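Local coordinates for protein mandelate racemase / muconate lactonizing enzyme (Burkholderia pseudomallei, PDB 2POD) that is of unknown function but belongs to the enolase superfamily, binds a sodium ion and may act as a lyase, at residues A45-I56 with T393-D401. Residues are numbered along the deposited sequence; the frame is centred on the assembly and turned at random.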
ATOM      1  N   ALA B  45      -3.405  43.158  12.092  1.00 37.45           N
ATOM      2  CA  ALA B  45      -2.039  43.423  12.518  1.00 42.44           C
ATOM      3  C   ALA B  45      -1.019  42.821  11.558  1.00 45.10           C
ATOM      4  O   ALA B  45       0.006  43.444  11.285  1.00 46.36           O
ATOM      5  CB  ALA B  45      -1.809  42.931  13.932  1.00 42.08           C
ATOM      6  N   TYR B  46      -1.322  41.627  11.040  1.00 48.61           N
ATOM      7  CA  TYR B  46      -0.513  40.977  10.005  1.00 43.68           C
ATOM      8  C   TYR B  46      -0.449  41.795   8.707  1.00 42.51           C
ATOM      9  O   TYR B  46       0.629  41.955   8.126  1.00 44.15           O
ATOM     10  CB  TYR B  46      -1.031  39.558   9.705  1.00 44.04           C
ATOM     11  CG  TYR B  46      -0.565  39.036   8.360  1.00 46.71           C
ATOM     12  CD1 TYR B  46      -1.426  39.022   7.255  1.00 33.24           C
ATOM     13  CD2 TYR B  46       0.753  38.604   8.179  1.00 34.83           C
ATOM     14  CE1 TYR B  46      -0.987  38.579   6.022  1.00 38.44           C
ATOM     15  CE2 TYR B  46       1.193  38.155   6.949  1.00 35.39           C
ATOM     16  CZ  TYR B  46       0.322  38.140   5.879  1.00 33.97           C
ATOM     17  OH  TYR B  46       0.767  37.699   4.659  1.00 44.63           O
ATOM     18  N   ILE B  47      -1.604  42.271   8.241  1.00 42.12           N
ATOM     19  CA  ILE B  47      -1.672  43.073   7.015  1.00 43.20           C
ATOM     20  C   ILE B  47      -0.747  44.289   7.073  1.00 44.37           C
ATOM     21  O   ILE B  47       0.059  44.493   6.168  1.00 48.33           O
ATOM     22  CB  ILE B  47      -3.110  43.472   6.659  1.00 44.95           C
ATOM     23  CG1 ILE B  47      -3.872  42.250   6.132  1.00 41.42           C
ATOM     24  CG2 ILE B  47      -3.134  44.618   5.617  1.00 45.53           C
ATOM     25  CD1 ILE B  47      -5.375  42.479   5.970  1.00 40.44           C
ATOM     26  N   HIS B  48      -0.821  45.043   8.167  1.00 44.84           N
ATOM     27  CA  HIS B  48      -0.032  46.258   8.326  1.00 45.73           C
ATOM     28  C   HIS B  48       1.434  45.984   8.682  1.00 47.44           C
ATOM     29  O   HIS B  48       2.315  46.784   8.345  1.00 48.48           O
ATOM     30  CB  HIS B  48      -0.696  47.217   9.332  1.00 43.11           C
ATOM     31  CG  HIS B  48      -2.069  47.659   8.925  1.00 43.39           C
ATOM     32  ND1 HIS B  48      -2.295  48.479   7.840  1.00 48.17           N
ATOM     33  CD2 HIS B  48      -3.289  47.393   9.451  1.00 46.06           C
ATOM     34  CE1 HIS B  48      -3.591  48.698   7.715  1.00 49.34           C
ATOM     35  NE2 HIS B  48      -4.218  48.050   8.680  1.00 43.52           N
ATOM     36  N   GLU B  49       1.694  44.854   9.341  1.00 45.91           N
ATOM     37  CA  GLU B  49       3.058  44.484   9.738  1.00 44.07           C
ATOM     38  C   GLU B  49       3.950  44.000   8.591  1.00 42.10           C
ATOM     39  O   GLU B  49       5.136  44.324   8.546  1.00 48.32           O
ATOM     40  CB  GLU B  49       3.037  43.454  10.863  1.00 40.30           C
ATOM     41  CG  GLU B  49       4.352  43.308  11.610  1.00 53.65           C
ATOM     42  CD  GLU B  49       4.296  42.256  12.700  1.00 61.12           C
ATOM     43  OE1 GLU B  49       5.138  42.317  13.624  1.00 63.36           O
ATOM     44  OE2 GLU B  49       3.401  41.383  12.654  1.00 52.11           O
ATOM     45  N   TRP B  50       3.389  43.221   7.673  1.00 43.56           N
ATOM     46  CA  TRP B  50       4.202  42.512   6.688  1.00 42.36           C
ATOM     47  C   TRP B  50       3.660  42.611   5.262  1.00 42.98           C
ATOM     48  O   TRP B  50       4.417  42.887   4.325  1.00 49.99           O
ATOM     49  CB  TRP B  50       4.376  41.050   7.104  1.00 45.82           C
ATOM     50  CG  TRP B  50       5.346  40.285   6.258  1.00 43.62           C
ATOM     51  CD1 TRP B  50       6.700  40.273   6.377  1.00 46.19           C
ATOM     52  CD2 TRP B  50       5.029  39.418   5.163  1.00 38.25           C
ATOM     53  NE1 TRP B  50       7.252  39.451   5.424  1.00 55.41           N
ATOM     54  CE2 TRP B  50       6.246  38.911   4.667  1.00 43.96           C
ATOM     55  CE3 TRP B  50       3.831  39.017   4.555  1.00 42.92           C
ATOM     56  CZ2 TRP B  50       6.305  38.025   3.590  1.00 42.51           C
ATOM     57  CZ3 TRP B  50       3.889  38.135   3.490  1.00 43.20           C
ATOM     58  CH2 TRP B  50       5.119  37.649   3.018  1.00 46.33           C
ATOM     59  N   ALA B  51       2.358  42.385   5.111  1.00 38.30           N
ATOM     60  CA  ALA B  51       1.733  42.156   3.806  1.00 39.91           C
ATOM     61  C   ALA B  51       1.579  43.439   2.992  1.00 44.19           C
ATOM     62  O   ALA B  51       1.654  43.418   1.765  1.00 41.71           O
ATOM     63  CB  ALA B  51       0.369  41.501   3.991  1.00 36.13           C
ATOM     64  N   ALA B  52       1.343  44.548   3.689  1.00 50.67           N
ATOM     65  CA  ALA B  52       1.086  45.837   3.052  1.00 50.43           C
ATOM     66  C   ALA B  52       2.302  46.367   2.296  1.00 51.72           C
ATOM     67  O   ALA B  52       2.163  46.912   1.203  1.00 52.27           O
ATOM     68  CB  ALA B  52       0.642  46.830   4.078  1.00 49.20           C
ATOM     69  N   ASN B  53       3.486  46.183   2.875  1.00 51.36           N
ATOM     70  CA  ASN B  53       4.738  46.595   2.249  1.00 57.98           C
ATOM     71  C   ASN B  53       5.129  45.762   1.026  1.00 58.56           C
ATOM     72  O   ASN B  53       5.881  46.224   0.160  1.00 60.82           O
ATOM     73  CB  ASN B  53       5.874  46.604   3.276  1.00 59.81           C
ATOM     74  CG  ASN B  53       5.611  47.561   4.427  1.00 71.36           C
ATOM     75  OD1 ASN B  53       5.242  48.723   4.220  1.00 66.65           O
ATOM     76  ND2 ASN B  53       5.794  47.073   5.652  1.00 81.17           N
ATOM     77  N   ARG B  54       4.607  44.541   0.954  1.00 54.37           N
ATOM     78  CA  ARG B  54       4.837  43.671  -0.195  1.00 52.34           C
ATOM     79  C   ARG B  54       3.935  44.051  -1.361  1.00 50.70           C
ATOM     80  O   ARG B  54       4.168  43.644  -2.496  1.00 52.47           O
ATOM     81  CB  ARG B  54       4.626  42.205   0.192  1.00 54.06           C
ATOM     82  CG  ARG B  54       5.629  41.680   1.206  1.00 55.99           C
ATOM     83  CD  ARG B  54       6.167  40.331   0.785  1.00 70.80           C
ATOM     84  NE  ARG B  54       7.343  40.449  -0.073  1.00 77.53           N
ATOM     85  CZ  ARG B  54       7.947  39.426  -0.672  1.00 78.45           C
ATOM     86  NH1 ARG B  54       7.492  38.188  -0.514  1.00 71.00           N
ATOM     87  NH2 ARG B  54       9.011  39.643  -1.435  1.00 79.71           N
ATOM     88  N   LEU B  55       2.912  44.848  -1.070  1.00 50.05           N
ATOM     89  CA  LEU B  55       1.809  45.074  -1.985  1.00 49.35           C
ATOM     90  C   LEU B  55       1.753  46.531  -2.452  1.00 54.42           C
ATOM     91  O   LEU B  55       1.371  46.807  -3.587  1.00 54.55           O
ATOM     92  CB  LEU B  55       0.501  44.676  -1.305  1.00 45.23           C
ATOM     93  CG  LEU B  55      -0.515  43.821  -2.069  1.00 41.65           C
ATOM     94  CD1 LEU B  55       0.087  42.573  -2.709  1.00 41.33           C
ATOM     95  CD2 LEU B  55      -1.625  43.432  -1.136  1.00 32.40           C
ATOM     96  N   ILE B  56       2.144  47.453  -1.572  1.00 55.70           N
ATOM     97  CA  ILE B  56       2.155  48.883  -1.875  1.00 53.32           C
ATOM     98  C   ILE B  56       3.210  49.228  -2.927  1.00 53.52           C
ATOM     99  O   ILE B  56       4.393  48.916  -2.767  1.00 55.04           O
ATOM    100  CB  ILE B  56       2.266  49.744  -0.573  1.00 53.51           C
ATOM    101  CG1 ILE B  56       0.864  49.939   0.023  1.00 58.24           C
ATOM    102  CG2 ILE B  56       2.910  51.119  -0.839  1.00 57.74           C
ATOM    103  CD1 ILE B  56       0.817  50.042   1.532  1.00 58.04           C
ATOM    104  N   THR B 393     -19.557  52.227  14.397  1.00 63.78           N
ATOM    105  CA  THR B 393     -18.291  52.578  15.037  1.00 62.84           C
ATOM    106  C   THR B 393     -17.165  51.696  14.497  1.00 60.76           C
ATOM    107  O   THR B 393     -17.090  50.511  14.811  1.00 61.33           O
ATOM    108  CB  THR B 393     -18.368  52.423  16.566  1.00 62.83           C
ATOM    109  OG1 THR B 393     -19.679  52.768  17.025  1.00 64.69           O
ATOM    110  CG2 THR B 393     -17.320  53.294  17.249  1.00 61.60           C
ATOM    111  N   ILE B 394     -16.297  52.282  13.677  1.00 58.61           N
ATOM    112  CA  ILE B 394     -15.327  51.513  12.909  1.00 55.52           C
ATOM    113  C   ILE B 394     -13.900  51.956  13.247  1.00 56.13           C
ATOM    114  O   ILE B 394     -13.514  53.110  13.015  1.00 56.47           O
ATOM    115  CB  ILE B 394     -15.610  51.597  11.379  1.00 55.77           C
ATOM    116  CG1 ILE B 394     -16.885  50.824  11.030  1.00 58.38           C
ATOM    117  CG2 ILE B 394     -14.439  51.035  10.569  1.00 60.87           C
ATOM    118  CD1 ILE B 394     -17.427  51.096   9.634  1.00 55.98           C
ATOM    119  N   ALA B 395     -13.123  51.035  13.804  1.00 54.63           N
ATOM    120  CA  ALA B 395     -11.707  51.282  14.030  1.00 58.32           C
ATOM    121  C   ALA B 395     -10.936  51.106  12.722  1.00 60.53           C
ATOM    122  O   ALA B 395     -10.856  50.001  12.178  1.00 63.83           O
ATOM    123  CB  ALA B 395     -11.171  50.359  15.114  1.00 60.45           C
ATOM    124  N   VAL B 396     -10.390  52.204  12.213  1.00 59.18           N
ATOM    125  CA  VAL B 396      -9.648  52.176  10.959  1.00 59.58           C
ATOM    126  C   VAL B 396      -8.142  52.156  11.185  1.00 58.64           C
ATOM    127  O   VAL B 396      -7.646  52.654  12.194  1.00 61.48           O
ATOM    128  CB  VAL B 396     -10.032  53.341  10.002  1.00 60.81           C
ATOM    129  CG1 VAL B 396     -11.473  53.209   9.552  1.00 54.98           C
ATOM    130  CG2 VAL B 396      -9.779  54.708  10.648  1.00 68.52           C
ATOM    131  N   ARG B 397      -7.429  51.558  10.240  1.00 57.51           N
ATOM    132  CA  ARG B 397      -5.977  51.636  10.192  1.00 56.16           C
ATOM    133  C   ARG B 397      -5.552  51.704   8.727  1.00 55.66           C
ATOM    134  O   ARG B 397      -6.228  51.168   7.850  1.00 52.65           O
ATOM    135  CB  ARG B 397      -5.353  50.434  10.916  1.00 57.23           C
ATOM    136  CG  ARG B 397      -3.859  50.570  11.224  1.00 66.06           C
ATOM    137  CD  ARG B 397      -3.561  50.416  12.711  1.00 61.58           C
ATOM    138  NE  ARG B 397      -3.322  49.028  13.102  1.00 59.24           N
ATOM    139  CZ  ARG B 397      -2.144  48.408  13.039  1.00 56.15           C
ATOM    140  NH1 ARG B 397      -2.047  47.145  13.428  1.00 65.51           N
ATOM    141  NH2 ARG B 397      -1.066  49.035  12.584  1.00 43.19           N
ATOM    142  N   ASN B 398      -4.440  52.389   8.476  1.00 60.07           N
ATOM    143  CA  ASN B 398      -4.044  52.798   7.135  1.00 63.19           C
ATOM    144  C   ASN B 398      -2.551  52.564   6.939  1.00 64.16           C
ATOM    145  O   ASN B 398      -1.754  52.759   7.855  1.00 64.52           O
ATOM    146  CB  ASN B 398      -4.375  54.284   6.929  1.00 66.17           C
ATOM    147  CG  ASN B 398      -4.246  54.726   5.478  1.00 70.97           C
ATOM    148  OD1 ASN B 398      -3.141  54.936   4.970  1.00 75.24           O
ATOM    149  ND2 ASN B 398      -5.382  54.889   4.809  1.00 67.70           N
ATOM    150  N   THR B 399      -2.182  52.148   5.735  1.00 67.38           N
ATOM    151  CA  THR B 399      -0.785  52.083   5.326  1.00 73.39           C
ATOM    152  C   THR B 399      -0.675  52.518   3.865  1.00 75.34           C
ATOM    153  O   THR B 399      -1.555  52.209   3.060  1.00 76.29           O
ATOM    154  CB  THR B 399      -0.219  50.659   5.531  1.00 76.23           C
ATOM    155  OG1 THR B 399       1.082  50.547   4.935  1.00 78.06           O
ATOM    156  CG2 THR B 399      -1.157  49.620   4.931  1.00 79.31           C
ATOM    157  N   SER B 400       0.390  53.249   3.534  1.00 79.06           N
ATOM    158  CA  SER B 400       0.511  53.895   2.219  1.00 81.11           C
ATOM    159  C   SER B 400       1.953  54.090   1.727  1.00 82.83           C
ATOM    160  O   SER B 400       2.906  53.625   2.364  1.00 81.35           O
ATOM    161  CB  SER B 400      -0.271  55.219   2.174  1.00 81.55           C
ATOM    162  OG  SER B 400      -0.105  55.972   3.365  1.00 84.62           O
ATOM    163  N   ASP B 401       2.090  54.761   0.582  1.00 85.84           N
ATOM    164  CA  ASP B 401       3.388  55.179   0.039  1.00 88.66           C
ATOM    165  C   ASP B 401       4.052  56.231   0.930  1.00 89.15           C
ATOM    166  O   ASP B 401       5.229  56.554   0.762  1.00 88.37           O
ATOM    167  CB  ASP B 401       3.216  55.742  -1.379  1.00 90.55           C
ATOM    168  CG  ASP B 401       3.215  54.662  -2.451  1.00 93.61           C
ATOM    169  OD1 ASP B 401       2.116  54.269  -2.895  1.00 97.75           O
ATOM    170  OD2 ASP B 401       4.309  54.213  -2.861  1.00 93.40           O
TER
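In the N-terminal capping domain of this enolase-superfamily protein, the first helix packs on the C-terminal strand 394-400, outermost in this chain's four-stranded antiparallel sheet: H48, A52 and I56 meet R397 and T399. Helix 45-55 and strand 394-400 run 8.9 Å apart at closest approach, inclined by 35°. H48 meets R397 with a ring face and T399 with a ring edge. Over that face of the imidazole lies the aliphatic part of R397, whose CG makes a CH-pi contact 3.8 Å from the ring centroid. R397 has CG anti to its own backbone N (chi1 -166°) and then bends at chi2 and chi3, which folds the guanidinium back over CD2 and CB of H48, its plane tilted 36° from the ring; NH1 of R397 comes within 3.8 Å of CA of A45. At the ring edge, the methyl CG2 of T399 abuts ND1 of H48 at 3.3 Å; this nitrogen, buried by the contact, has no polar partner, whereas NE2 is hydrogen-bonded to OG1 of T10 on strand 5-13, a bond that fixes the rotation of the ring. The same methyl touches CB of A52 at 3.4 Å. On the other branch of T399, OG1 meets CD1 of I56 at 3.5 Å, while I56 CG2 lies alongside the poorly ordered carboxylate of D401. Strand 394-400 pairs antiparallel with strand 5-13. Away from the sheet, I47, A51 and L55 pack on L89 of helix 81-101, and A45 meets A45 of a second subunit, so helix 40-55 lies between the sheet, helix 81-101 and that subunit.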